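Local coordinates for protein glutamyl-tRNA synthetase (Methanothermobacter thermautotrophicus, PDB 3AII) that charges tRNA with glutamate in two steps, activating the amino acid with ATP and then transferring it to the acceptor end, probably without discriminating strictly between glutamate and glutamine tRNAs, at residues I358-I363 with R538-G543; E400-F405 with S521-D526; Y404-D409 with V529-F534; L500-I505 with G514-D519. All coordinates share one frame; numbering follows the deposited sequence.

Interaction 1 of 4, residues I358-I363 with R538-G543; sequences IARRGI and RLDSAG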
loop_
_atom_site.group_PDB
_atom_site.type_symbol
_atom_site.label_atom_id
_atom_site.label_comp_id
_atom_site.label_asym_id
_atom_site.label_seq_id
_atom_site.Cartn_x
_atom_site.Cartn_y
_atom_site.Cartn_z
ATOM N N ILE A 358 6.376 -1.907 -2.703
ATOM C CA ILE A 358 6.051 -2.711 -3.884
ATOM C C ILE A 358 6.470 -2.027 -5.187
ATOM O O ILE A 358 6.911 -2.699 -6.129
ATOM C CB ILE A 358 4.587 -3.195 -3.933
ATOM C CG1 ILE A 358 3.606 -2.030 -3.971
ATOM C CG2 ILE A 358 4.286 -4.095 -2.737
ATOM C CD1 ILE A 358 2.162 -2.472 -4.148
ATOM N N ALA A 359 6.369 -0.700 -5.241
ATOM C CA ALA A 359 6.890 0.028 -6.405
ATOM C C ALA A 359 8.384 -0.202 -6.606
ATOM O O ALA A 359 8.867 -0.313 -7.744
ATOM C CB ALA A 359 6.590 1.522 -6.299
ATOM N N ARG A 360 9.124 -0.280 -5.504
ATOM C CA ARG A 360 10.565 -0.425 -5.583
ATOM C C ARG A 360 10.931 -1.788 -6.167
ATOM O O ARG A 360 12.008 -1.948 -6.723
ATOM C CB ARG A 360 11.194 -0.252 -4.204
ATOM C CG ARG A 360 12.710 -0.176 -4.233
ATOM C CD ARG A 360 13.276 -0.230 -2.817
ATOM N NE ARG A 360 14.696 0.107 -2.804
ATOM C CZ ARG A 360 15.445 0.118 -1.711
ATOM N NH1 ARG A 360 14.908 -0.198 -0.542
ATOM N NH2 ARG A 360 16.727 0.445 -1.790
ATOM N N ARG A 361 10.017 -2.753 -6.036
ATOM C CA ARG A 361 10.218 -4.110 -6.547
ATOM C C ARG A 361 9.789 -4.278 -8.010
ATOM O O ARG A 361 10.018 -5.330 -8.612
ATOM C CB ARG A 361 9.449 -5.104 -5.666
ATOM C CG ARG A 361 10.049 -5.251 -4.285
ATOM C CD ARG A 361 9.119 -6.015 -3.360
ATOM N NE ARG A 361 8.661 -7.261 -3.950
ATOM C CZ ARG A 361 7.589 -7.931 -3.540
ATOM N NH1 ARG A 361 6.842 -7.460 -2.536
ATOM N NH2 ARG A 361 7.256 -9.064 -4.133
ATOM N N GLY A 362 9.156 -3.253 -8.571
ATOM C CA GLY A 362 8.689 -3.311 -9.948
ATOM C C GLY A 362 7.243 -3.742 -10.111
ATOM O O GLY A 362 6.815 -4.109 -11.211
ATOM N N ILE A 363 6.475 -3.701 -9.027
ATOM C CA ILE A 363 5.030 -3.880 -9.158
ATOM C C ILE A 363 4.417 -2.608 -9.757
ATOM O O ILE A 363 4.635 -1.504 -9.249
ATOM C CB ILE A 363 4.365 -4.160 -7.806
ATOM C CG1 ILE A 363 5.013 -5.370 -7.116
ATOM C CG2 ILE A 363 2.862 -4.342 -7.992
ATOM C CD1 ILE A 363 4.942 -6.648 -7.910
ATOM N N ARG A 538 13.308 -5.144 -10.467
ATOM C CA ARG A 538 13.594 -3.768 -10.847
ATOM C C ARG A 538 15.029 -3.420 -10.464
ATOM O O ARG A 538 15.472 -3.736 -9.354
ATOM C CB ARG A 538 12.615 -2.826 -10.134
ATOM C CG ARG A 538 12.948 -1.357 -10.334
ATOM C CD ARG A 538 11.956 -0.427 -9.577
ATOM N NE ARG A 538 12.604 0.874 -9.404
ATOM C CZ ARG A 538 13.497 1.132 -8.455
ATOM N NH1 ARG A 538 14.080 2.319 -8.402
ATOM N NH2 ARG A 538 13.811 0.205 -7.557
ATOM N N LEU A 539 15.749 -2.762 -11.372
ATOM C CA LEU A 539 17.096 -2.281 -11.067
ATOM C C LEU A 539 17.020 -1.054 -10.145
ATOM O O LEU A 539 16.449 -0.015 -10.504
ATOM C CB LEU A 539 17.867 -1.927 -12.338
ATOM C CG LEU A 539 19.304 -1.456 -12.059
ATOM C CD1 LEU A 539 20.136 -2.574 -11.427
ATOM C CD2 LEU A 539 19.986 -0.962 -13.343
ATOM N N ASP A 540 17.607 -1.191 -8.963
ATOM C CA ASP A 540 17.480 -0.182 -7.905
ATOM C C ASP A 540 18.721 0.701 -7.830
ATOM O O ASP A 540 18.638 1.896 -7.530
ATOM C CB ASP A 540 17.232 -0.871 -6.563
ATOM C CG ASP A 540 16.927 0.116 -5.449
ATOM O OD1 ASP A 540 17.801 0.291 -4.575
ATOM O OD2 ASP A 540 15.833 0.724 -5.457
ATOM N N SER A 541 19.876 0.114 -8.109
ATOM C CA SER A 541 21.101 0.896 -8.199
ATOM C C SER A 541 22.052 0.268 -9.203
ATOM O O SER A 541 22.173 -0.955 -9.276
ATOM C CB SER A 541 21.757 1.057 -6.823
ATOM O OG SER A 541 21.987 -0.196 -6.212
ATOM N N ALA A 542 22.712 1.114 -9.991
ATOM C CA ALA A 542 23.544 0.635 -11.098
ATOM C C ALA A 542 24.964 0.328 -10.656
ATOM O O ALA A 542 25.361 0.643 -9.533
ATOM C CB ALA A 542 23.544 1.642 -12.238
ATOM N N GLY A 543 25.726 -0.289 -11.554
ATOM C CA GLY A 543 27.079 -0.728 -11.253
ATOM C C GLY A 543 28.004 0.414 -10.879
ATOM O O GLY A 543 27.627 1.580 -10.988
#
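Two arginines and one aspartate tie the end of helix 355-360 to strand 535-541, a worked example of domains joined through a charged network. The tight part lies where the helix ends. Gly362, at positive phi, closes it with a Schellman motif, its N bonded back to Ala359 O and Ile363 N to Ile358 O. With no side chain there, the chain passes close to Arg538, and Gly362 N comes 3.8 Å from Arg538 CB. The Arg538 chain, CG anti to its backbone N, runs extended past the carbonyls of Ala359 and Arg360, so that Arg538 CD rests 3.2 Å from Arg360 O. Arg538 NH2 then donates to Arg360 O at 2.9 Å, on a lone pair but bent (146°), and also gives a nearly straight 3.0 Å bond to the anti lone pair of Asp540 OD2.

The more open side is partly exposed and held mainly by charge. Arg360, fully extended, crosses Arg538 at about a right angle and grips Asp540 side-on: Arg360 NE meets Asp540 OD2 at 3.0 Å and Arg360 NH2 meets Asp540 OD1 at 3.0 Å, both from above the carboxylate plane. Asp540 OD2 thus serves both guanidinium groups and probably offsets their mutual repulsion. Arg538 NH1 has a second anion in Asp526.

The contact joins the catalytic half of the chain to the anticodon-binding half. Arg361 turns away to bond with strand 546-552 and Tyr390, Ile363 packs on helix 386-397, and Asp540 lies in a classic beta bulge opposite Val547.

Interaction 2 of 4, residues E400-F405 with S521-D526; sequences EARRYF and SELEVD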
loop_
_atom_site.group_PDB
_atom_site.type_symbol
_atom_site.label_atom_id
_atom_site.label_comp_id
_atom_site.label_asym_id
_atom_site.label_seq_id
_atom_site.Cartn_x
_atom_site.Cartn_y
_atom_site.Cartn_z
ATOM N N GLU A 400 6.935 -6.894 -22.056
ATOM C CA GLU A 400 7.876 -5.826 -22.368
ATOM C C GLU A 400 9.217 -5.887 -21.649
ATOM O O GLU A 400 10.173 -5.253 -22.089
ATOM C CB GLU A 400 7.233 -4.463 -22.121
ATOM C CG GLU A 400 6.883 -4.197 -20.666
ATOM C CD GLU A 400 6.286 -2.816 -20.460
ATOM O OE1 GLU A 400 5.043 -2.708 -20.371
ATOM O OE2 GLU A 400 7.059 -1.838 -20.388
ATOM N N ALA A 401 9.298 -6.628 -20.548
ATOM C CA ALA A 401 10.521 -6.623 -19.749
ATOM C C ALA A 401 11.692 -7.292 -20.483
ATOM O O ALA A 401 11.573 -8.435 -20.939
ATOM C CB ALA A 401 10.281 -7.314 -18.400
ATOM N N ARG A 402 12.827 -6.598 -20.565
ATOM C CA ARG A 402 14.017 -7.131 -21.236
ATOM C C ARG A 402 14.545 -8.343 -20.475
ATOM O O ARG A 402 14.510 -8.365 -19.241
ATOM C CB ARG A 402 15.117 -6.061 -21.324
ATOM C CG ARG A 402 14.696 -4.834 -22.121
ATOM C CD ARG A 402 15.683 -3.675 -21.943
ATOM N NE ARG A 402 16.923 -3.867 -22.690
ATOM C CZ ARG A 402 17.160 -3.357 -23.897
ATOM N NH1 ARG A 402 18.318 -3.588 -24.501
ATOM N NH2 ARG A 402 16.236 -2.618 -24.505
ATOM N N ARG A 403 15.042 -9.320 -21.218
ATOM C CA ARG A 403 15.500 -10.581 -20.637
ATOM C C ARG A 403 17.014 -10.661 -20.502
ATOM O O ARG A 403 17.749 -10.362 -21.445
ATOM C CB ARG A 403 15.024 -11.760 -21.484
ATOM C CG ARG A 403 13.508 -11.925 -21.537
ATOM C CD ARG A 403 13.153 -13.211 -22.279
ATOM N NE ARG A 403 13.896 -13.358 -23.523
ATOM C CZ ARG A 403 13.822 -14.437 -24.301
ATOM N NH1 ARG A 403 13.033 -15.440 -23.947
ATOM N NH2 ARG A 403 14.528 -14.520 -25.417
ATOM N N TYR A 404 17.474 -11.106 -19.328
ATOM C CA TYR A 404 18.897 -11.352 -19.091
ATOM C C TYR A 404 19.094 -12.638 -18.288
ATOM O O TYR A 404 18.188 -13.061 -17.558
ATOM C CB TYR A 404 19.513 -10.182 -18.314
ATOM C CG TYR A 404 19.373 -8.854 -19.029
ATOM C CD1 TYR A 404 20.323 -8.445 -19.958
ATOM C CD2 TYR A 404 18.263 -8.049 -18.820
ATOM C CE1 TYR A 404 20.187 -7.236 -20.633
ATOM C CE2 TYR A 404 18.117 -6.845 -19.492
ATOM C CZ TYR A 404 19.085 -6.446 -20.387
ATOM O OH TYR A 404 18.914 -5.249 -21.056
ATOM N N PHE A 405 20.288 -13.222 -18.392
ATOM C CA PHE A 405 20.676 -14.373 -17.559
ATOM C C PHE A 405 21.418 -13.883 -16.314
ATOM O O PHE A 405 22.509 -13.309 -16.431
ATOM C CB PHE A 405 21.608 -15.321 -18.328
ATOM C CG PHE A 405 20.933 -16.125 -19.416
ATOM C CD1 PHE A 405 19.570 -16.397 -19.366
ATOM C CD2 PHE A 405 21.679 -16.633 -20.472
ATOM C CE1 PHE A 405 18.955 -17.150 -20.379
ATOM C CE2 PHE A 405 21.067 -17.387 -21.478
ATOM C CZ PHE A 405 19.715 -17.652 -21.418
ATOM N N SER A 521 24.626 -4.334 -18.290
ATOM C CA SER A 521 25.245 -3.033 -18.016
ATOM C C SER A 521 24.567 -1.875 -18.749
ATOM O O SER A 521 24.767 -0.712 -18.393
ATOM C CB SER A 521 26.748 -3.057 -18.340
ATOM O OG SER A 521 26.976 -3.283 -19.715
ATOM N N GLU A 522 23.771 -2.191 -19.772
ATOM C CA GLU A 522 22.978 -1.176 -20.486
ATOM C C GLU A 522 21.764 -0.652 -19.699
ATOM O O GLU A 522 21.160 0.360 -20.067
ATOM C CB GLU A 522 22.505 -1.731 -21.839
ATOM C CG GLU A 522 21.306 -2.690 -21.730
ATOM C CD GLU A 522 21.084 -3.495 -23.000
ATOM O OE1 GLU A 522 21.615 -3.106 -24.060
ATOM O OE2 GLU A 522 20.378 -4.523 -22.943
ATOM N N LEU A 523 21.395 -1.348 -18.624
ATOM C CA LEU A 523 20.212 -0.980 -17.859
ATOM C C LEU A 523 20.441 0.273 -17.026
ATOM O O LEU A 523 21.568 0.556 -16.603
ATOM C CB LEU A 523 19.807 -2.131 -16.937
ATOM C CG LEU A 523 19.436 -3.425 -17.665
ATOM C CD1 LEU A 523 19.432 -4.613 -16.706
ATOM C CD2 LEU A 523 18.083 -3.247 -18.356
ATOM N N GLU A 524 19.367 1.013 -16.808
ATOM C CA GLU A 524 19.404 2.164 -15.926
ATOM C C GLU A 524 18.463 1.929 -14.765
ATOM O O GLU A 524 17.503 1.168 -14.875
ATOM C CB GLU A 524 18.997 3.423 -16.693
ATOM C CG GLU A 524 20.009 3.829 -17.764
ATOM C CD GLU A 524 19.536 4.996 -18.614
ATOM O OE1 GLU A 524 20.395 5.696 -19.189
ATOM O OE2 GLU A 524 18.308 5.211 -18.710
ATOM N N VAL A 525 18.741 2.583 -13.644
ATOM C CA VAL A 525 17.843 2.528 -12.494
ATOM C C VAL A 525 16.387 2.792 -12.896
ATOM O O VAL A 525 16.093 3.690 -13.689
ATOM C CB VAL A 525 18.313 3.492 -11.368
ATOM C CG1 VAL A 525 17.301 3.526 -10.230
ATOM C CG2 VAL A 525 19.697 3.068 -10.873
ATOM N N ASP A 526 15.493 1.977 -12.343
ATOM C CA ASP A 526 14.056 1.957 -12.639
ATOM C C ASP A 526 13.664 0.977 -13.743
ATOM O O ASP A 526 12.487 0.656 -13.892
ATOM C CB ASP A 526 13.496 3.350 -12.969
ATOM C CG ASP A 526 13.603 4.317 -11.807
ATOM O OD1 ASP A 526 13.645 5.540 -12.062
ATOM O OD2 ASP A 526 13.645 3.859 -10.646
#
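Tyr404 is overlapped at the hydroxyl end of its ring by the branched end of Leu523, the two side chains reaching toward each other tip to tip. Leu523 CD1 makes an off-centre CH-pi contact, 4.3 Å from the centroid of the Tyr404 ring, while Leu523 CD2 sits 3.8 Å from Tyr404 CE2. Beyond the ring the chemistry turns polar. Tyr404 OH donates to Glu522 OE2 at 2.5 Å, a very short bond, in the ring plane and on the anti lone pair of the carboxylate, with the two planes 73° apart.

Strand 402-408 opens the proximal beta-barrel of the anticodon-binding region, as in glutaminyl-tRNA synthetase, and residues 521-526 belong to the loop that leads from strand 511-516 to strand 528-531.

Arg402 closes a triangle with the hydroxyl and the carboxylate. A bend at chi3 (75°) turns its guanidinium so that both partners lie at its edge: Arg402 NE donates to Tyr404 OH at 2.9 Å, and Arg402 NH1 forms a salt bridge with Glu522 OE2 at 2.7 Å, arriving from above a carboxylate plane almost perpendicular to its own. Glu522 OE2 therefore takes two donors, which would tend to keep Glu522 ionised, and Tyr404 OH accepts from one neighbour and donates to the other, which probably fixes the rotation of the hydroxyl. Leu523 also packs against Val529 and Leu539.

Interaction 3 of 4, residues Y404-D409 with V529-F534; sequences YFFAAD and VQLERF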
loop_
_atom_site.group_PDB
_atom_site.type_symbol
_atom_site.label_atom_id
_atom_site.label_comp_id
_atom_site.label_asym_id
_atom_site.label_seq_id
_atom_site.Cartn_x
_atom_site.Cartn_y
_atom_site.Cartn_z
ATOM N N TYR A 404 17.474 -11.106 -19.328
ATOM C CA TYR A 404 18.897 -11.352 -19.091
ATOM C C TYR A 404 19.094 -12.638 -18.288
ATOM O O TYR A 404 18.188 -13.061 -17.558
ATOM C CB TYR A 404 19.513 -10.182 -18.314
ATOM C CG TYR A 404 19.373 -8.854 -19.029
ATOM C CD1 TYR A 404 20.323 -8.445 -19.958
ATOM C CD2 TYR A 404 18.263 -8.049 -18.820
ATOM C CE1 TYR A 404 20.187 -7.236 -20.633
ATOM C CE2 TYR A 404 18.117 -6.845 -19.492
ATOM C CZ TYR A 404 19.085 -6.446 -20.387
ATOM O OH TYR A 404 18.914 -5.249 -21.056
ATOM N N PHE A 405 20.288 -13.222 -18.392
ATOM C CA PHE A 405 20.676 -14.373 -17.559
ATOM C C PHE A 405 21.418 -13.883 -16.314
ATOM O O PHE A 405 22.509 -13.309 -16.431
ATOM C CB PHE A 405 21.608 -15.321 -18.328
ATOM C CG PHE A 405 20.933 -16.125 -19.416
ATOM C CD1 PHE A 405 19.570 -16.397 -19.366
ATOM C CD2 PHE A 405 21.679 -16.633 -20.472
ATOM C CE1 PHE A 405 18.955 -17.150 -20.379
ATOM C CE2 PHE A 405 21.067 -17.387 -21.478
ATOM C CZ PHE A 405 19.715 -17.652 -21.418
ATOM N N PHE A 406 20.827 -14.118 -15.142
ATOM C CA PHE A 406 21.468 -13.883 -13.854
ATOM C C PHE A 406 21.612 -15.236 -13.184
ATOM O O PHE A 406 20.623 -15.920 -12.956
ATOM C CB PHE A 406 20.602 -12.950 -12.991
ATOM C CG PHE A 406 20.991 -12.915 -11.519
ATOM C CD1 PHE A 406 22.152 -12.276 -11.110
ATOM C CD2 PHE A 406 20.171 -13.498 -10.559
ATOM C CE1 PHE A 406 22.512 -12.233 -9.762
ATOM C CE2 PHE A 406 20.510 -13.456 -9.205
ATOM C CZ PHE A 406 21.678 -12.826 -8.807
ATOM N N ALA A 407 22.852 -15.622 -12.895
ATOM C CA ALA A 407 23.122 -16.888 -12.223
ATOM C C ALA A 407 23.357 -16.624 -10.737
ATOM O O ALA A 407 24.423 -16.130 -10.355
ATOM C CB ALA A 407 24.341 -17.564 -12.847
ATOM N N ALA A 408 22.353 -16.942 -9.921
ATOM C CA ALA A 408 22.447 -16.826 -8.465
ATOM C C ALA A 408 23.412 -17.880 -7.917
ATOM O O ALA A 408 23.431 -19.001 -8.410
ATOM C CB ALA A 408 21.090 -17.027 -7.858
ATOM N N ASP A 409 24.177 -17.520 -6.885
ATOM C CA ASP A 409 25.120 -18.450 -6.241
ATOM C C ASP A 409 25.873 -19.270 -7.282
ATOM O O ASP A 409 25.831 -20.504 -7.286
ATOM C CB ASP A 409 24.390 -19.359 -5.254
ATOM C CG ASP A 409 23.843 -18.596 -4.056
ATOM O OD1 ASP A 409 24.430 -17.556 -3.678
ATOM O OD2 ASP A 409 22.821 -19.032 -3.498
ATOM N N VAL A 529 13.201 -5.832 -15.394
ATOM C CA VAL A 529 13.658 -6.836 -16.332
ATOM C C VAL A 529 13.184 -8.209 -15.905
ATOM O O VAL A 529 12.674 -8.393 -14.794
ATOM C CB VAL A 529 15.194 -6.851 -16.415
ATOM C CG1 VAL A 529 15.703 -5.484 -16.844
ATOM C CG2 VAL A 529 15.801 -7.254 -15.062
ATOM N N GLN A 530 13.324 -9.157 -16.818
ATOM C CA GLN A 530 13.115 -10.556 -16.503
ATOM C C GLN A 530 14.476 -11.246 -16.407
ATOM O O GLN A 530 15.223 -11.347 -17.398
ATOM C CB GLN A 530 12.252 -11.237 -17.573
ATOM C CG GLN A 530 11.996 -12.696 -17.250
ATOM C CD GLN A 530 10.958 -13.344 -18.148
ATOM O OE1 GLN A 530 10.547 -12.778 -19.165
ATOM N NE2 GLN A 530 10.516 -14.532 -17.764
ATOM N N LEU A 531 14.823 -11.673 -15.199
ATOM C CA LEU A 531 15.990 -12.509 -14.996
ATOM C C LEU A 531 15.525 -13.928 -15.286
ATOM O O LEU A 531 14.786 -14.532 -14.499
ATOM C CB LEU A 531 16.469 -12.353 -13.553
ATOM C CG LEU A 531 16.819 -10.906 -13.191
ATOM C CD1 LEU A 531 17.314 -10.805 -11.748
ATOM C CD2 LEU A 531 17.868 -10.325 -14.159
ATOM N N GLU A 532 15.914 -14.447 -16.448
ATOM C CA GLU A 532 15.278 -15.647 -16.963
ATOM C C GLU A 532 15.460 -16.831 -16.024
ATOM O O GLU A 532 16.544 -17.027 -15.481
ATOM C CB GLU A 532 15.818 -15.991 -18.340
ATOM C CG GLU A 532 15.561 -14.883 -19.361
ATOM C CD GLU A 532 15.658 -15.389 -20.773
ATOM O OE1 GLU A 532 14.800 -16.210 -21.166
ATOM O OE2 GLU A 532 16.584 -14.975 -21.491
ATOM N N ARG A 533 14.373 -17.579 -15.841
ATOM C CA ARG A 533 14.371 -18.750 -14.958
ATOM C C ARG A 533 14.629 -18.379 -13.500
ATOM O O ARG A 533 14.935 -19.248 -12.674
ATOM C CB ARG A 533 15.393 -19.800 -15.432
ATOM C CG ARG A 533 15.188 -20.281 -16.871
ATOM C CD ARG A 533 16.085 -21.495 -17.233
ATOM N NE ARG A 533 15.729 -22.701 -16.478
ATOM C CZ ARG A 533 16.433 -23.182 -15.460
ATOM N NH1 ARG A 533 16.025 -24.276 -14.824
ATOM N NH2 ARG A 533 17.550 -22.581 -15.081
ATOM N N PHE A 534 14.516 -17.092 -13.176
ATOM C CA PHE A 534 14.713 -16.645 -11.804
ATOM C C PHE A 534 13.534 -15.770 -11.350
ATOM O O PHE A 534 12.809 -16.131 -10.421
ATOM C CB PHE A 534 16.067 -15.932 -11.665
ATOM C CG PHE A 534 16.405 -15.532 -10.252
ATOM C CD1 PHE A 534 16.883 -16.471 -9.350
ATOM C CD2 PHE A 534 16.246 -14.216 -9.831
ATOM C CE1 PHE A 534 17.192 -16.103 -8.043
ATOM C CE2 PHE A 534 16.549 -13.840 -8.520
ATOM C CZ PHE A 534 17.029 -14.788 -7.632
HETATM O O HOH W 1 18.300 -15.204 -14.464
#
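Tyr404 O is held by one hydrogen bond and one weaker contact from residues 531-532: Glu532 N donates at 2.9 Å, nearly along the C=O axis, and Leu531 CA adds a CA-H...O contact at 3.4 Å from Tyr404 O. On its other flank Tyr404 N donates to Gln530 O at 3.0 Å, completing a parallel bridge between Tyr404 and Leu531. Past Glu532 the strands part, and a water bridges them, accepting from Phe406 N and donating to Glu532 O. Here strands 402-408 and 528-531, the two ends of the sheet order, pair and close the proximal barrel.

On the face of Tyr404 and Leu531, Phe406 swings its CG anti to the backbone N (chi1 165°) and presents an edge to the face of Phe534, centroids 5.3 Å apart and planes at 71°. Leu531 CD2 packs on Phe406 CB, and Ala408 CB on Phe534 CE1, both at 4.0 Å. Toward the other face, Phe405 CE1 approaches Glu532 OE2 at 3.4 Å, a carboxylate in salt bridges with Arg426 and Arg438.

Backbone bonds thus fix the register, apolar packing fills one side, and the acid beside a buried ring is probably made tolerable by the arginines that pair with it.

Interaction 4 of 4, residues L500-I505 with G514-D519; sequences LEAEVI and GVIEAD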
loop_
_atom_site.group_PDB
_atom_site.type_symbol
_atom_site.label_atom_id
_atom_site.label_comp_id
_atom_site.label_asym_id
_atom_site.label_seq_id
_atom_site.Cartn_x
_atom_site.Cartn_y
_atom_site.Cartn_z
ATOM N N LEU A 500 29.251 -9.920 -14.990
ATOM C CA LEU A 500 29.198 -8.772 -14.094
ATOM C C LEU A 500 28.643 -9.168 -12.738
ATOM O O LEU A 500 27.727 -9.977 -12.644
ATOM C CB LEU A 500 28.276 -7.709 -14.687
ATOM C CG LEU A 500 28.669 -7.169 -16.059
ATOM C CD1 LEU A 500 27.563 -6.237 -16.580
ATOM C CD2 LEU A 500 29.978 -6.435 -15.946
ATOM N N GLU A 501 29.167 -8.568 -11.678
ATOM C CA GLU A 501 28.626 -8.834 -10.354
ATOM C C GLU A 501 27.235 -8.213 -10.237
ATOM O O GLU A 501 27.000 -7.091 -10.695
ATOM C CB GLU A 501 29.544 -8.269 -9.268
ATOM C CG GLU A 501 30.923 -8.887 -9.254
ATOM C CD GLU A 501 30.887 -10.366 -8.920
ATOM O OE1 GLU A 501 31.539 -11.155 -9.636
ATOM O OE2 GLU A 501 30.200 -10.737 -7.946
ATOM N N ALA A 502 26.315 -8.954 -9.632
ATOM C CA ALA A 502 24.989 -8.425 -9.348
ATOM C C ALA A 502 24.424 -9.052 -8.094
ATOM O O ALA A 502 24.871 -10.109 -7.654
ATOM C CB ALA A 502 24.044 -8.678 -10.523
ATOM N N GLU A 503 23.430 -8.399 -7.514
ATOM C CA GLU A 503 22.696 -9.002 -6.422
ATOM C C GLU A 503 21.241 -8.623 -6.534
ATOM O O GLU A 503 20.889 -7.626 -7.170
ATOM C CB GLU A 503 23.261 -8.589 -5.069
ATOM C CG GLU A 503 23.213 -7.113 -4.783
ATOM C CD GLU A 503 23.995 -6.760 -3.533
ATOM O OE1 GLU A 503 25.217 -7.025 -3.505
ATOM O OE2 GLU A 503 23.389 -6.224 -2.579
ATOM N N VAL A 504 20.404 -9.452 -5.938
ATOM C CA VAL A 504 18.971 -9.243 -5.948
ATOM C C VAL A 504 18.486 -9.292 -4.510
ATOM O O VAL A 504 18.795 -10.241 -3.771
ATOM C CB VAL A 504 18.259 -10.326 -6.773
ATOM C CG1 VAL A 504 16.752 -10.078 -6.791
ATOM C CG2 VAL A 504 18.820 -10.352 -8.199
ATOM N N ILE A 505 17.767 -8.254 -4.097
ATOM C CA ILE A 505 17.162 -8.245 -2.766
ATOM C C ILE A 505 15.794 -8.880 -2.858
ATOM O O ILE A 505 14.951 -8.430 -3.636
ATOM C CB ILE A 505 17.047 -6.833 -2.199
ATOM C CG1 ILE A 505 18.406 -6.141 -2.262
ATOM C CG2 ILE A 505 16.491 -6.891 -0.777
ATOM C CD1 ILE A 505 19.523 -6.912 -1.587
ATOM N N GLY A 514 25.188 -13.027 -7.221
ATOM C CA GLY A 514 25.511 -13.829 -8.392
ATOM C C GLY A 514 26.191 -13.013 -9.465
ATOM O O GLY A 514 26.789 -11.975 -9.184
ATOM N N VAL A 515 26.106 -13.502 -10.701
ATOM C CA VAL A 515 26.649 -12.791 -11.841
ATOM C C VAL A 515 25.580 -12.670 -12.917
ATOM O O VAL A 515 24.670 -13.490 -12.998
ATOM C CB VAL A 515 27.919 -13.452 -12.415
ATOM C CG1 VAL A 515 29.072 -13.344 -11.408
ATOM C CG2 VAL A 515 27.652 -14.915 -12.788
ATOM N N ILE A 516 25.707 -11.637 -13.737
ATOM C CA ILE A 516 24.735 -11.379 -14.791
ATOM C C ILE A 516 25.490 -11.140 -16.098
ATOM O O ILE A 516 26.652 -10.744 -16.099
ATOM C CB ILE A 516 23.811 -10.177 -14.396
ATOM C CG1 ILE A 516 22.602 -10.057 -15.337
ATOM C CG2 ILE A 516 24.620 -8.864 -14.305
ATOM C CD1 ILE A 516 21.485 -9.141 -14.802
ATOM N N GLU A 517 24.841 -11.411 -17.220
ATOM C CA GLU A 517 25.502 -11.244 -18.501
ATOM C C GLU A 517 25.845 -9.775 -18.809
ATOM O O GLU A 517 25.210 -8.856 -18.297
ATOM C CB GLU A 517 24.660 -11.867 -19.611
ATOM C CG GLU A 517 23.426 -11.069 -19.957
ATOM C CD GLU A 517 22.594 -11.781 -21.001
ATOM O OE1 GLU A 517 22.754 -11.480 -22.203
ATOM O OE2 GLU A 517 21.793 -12.649 -20.610
ATOM N N ALA A 518 26.875 -9.596 -19.642
ATOM C CA ALA A 518 27.435 -8.282 -19.960
ATOM C C ALA A 518 26.424 -7.227 -20.377
ATOM O O ALA A 518 26.543 -6.061 -19.992
ATOM C CB ALA A 518 28.516 -8.422 -21.044
ATOM N N ASP A 519 25.422 -7.609 -21.162
ATOM C CA ASP A 519 24.447 -6.628 -21.643
ATOM C C ASP A 519 23.622 -5.924 -20.566
ATOM O O ASP A 519 23.087 -4.839 -20.792
ATOM C CB ASP A 519 23.512 -7.260 -22.673
ATOM C CG ASP A 519 24.117 -7.296 -24.054
ATOM O OD1 ASP A 519 24.876 -6.360 -24.402
ATOM O OD2 ASP A 519 23.834 -8.264 -24.795
HETATM O O HOH W 2 28.131 -11.827 -6.936
#
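Gly514 enters the hairpin as an antiparallel hydrogen-bonded partner of Ala502. Gly514 N donates to Ala502 O at 3.0 Å, and Ala502 N returns a 3.1 Å bond to Gly514 O, arriving well above the carbonyl plane. A water takes up further capacity of that oxygen, donating to both Gly514 O and Glu501 OE2, so an exposed carboxylate, folded back by a bend at chi2 (-64°), is tied to the strand backbone.

Val515 follows in a non-hydrogen-bonded pair with Glu501. Its CA makes a close 3.1 Å CA-H...O contact with Leu500 O, and its side chain lies beside that of Glu501, pointing the same way, with Val515 CG1 3.7 Å from Glu501 OE1.

Ile516 restores the hydrogen-bonded pattern opposite Leu500: Ile516 N bonds to Leu500 O at 2.8 Å, and Leu500 N to Ile516 O at 2.9 Å. With CG1 anti to the backbone N, Ile516 sets CG2 in the angle between two side chains, 3.8 Å from Ala502 CB and 3.9 Å from Leu500 CB.

Glu517 then leaves the strand and turns away to hold Phe405 N and Arg438, while the carbonyls of Glu517 and Ala518 pass close to Leu500 CD1. The short axes lie 119° apart, well off antiparallel, so the hairpin is strongly twisted here. Strand 546-552 runs parallel along the other edge of strand 500-505, strand 402-408 flanks strand 511-516, and Phe406 packs over Ala502 and Val504.

Overall arrangement
Interactions 3 and 4 pair strands of one six-stranded sheet, and interaction 2 ties a loop to it, whereas interaction 1 joins it to a helix of the catalytic half. Burial and chemistry go together. Interactions 3 and 4, mostly buried and with centres about 8 Å apart, rest on backbone hydrogen bonds and apolar packing; interactions 1 and 2, only partly buried, rely on salt bridges in which one carboxylate oxygen takes two donors. Interactions 2 and 3 share Tyr404 and Phe405 on strand 402-408, which interaction 4 reaches through Glu517 to Phe405 N and Val515 O to Ala407 N. Interactions 1 and 2 meet where Arg538 pairs with Asp526 of the loop.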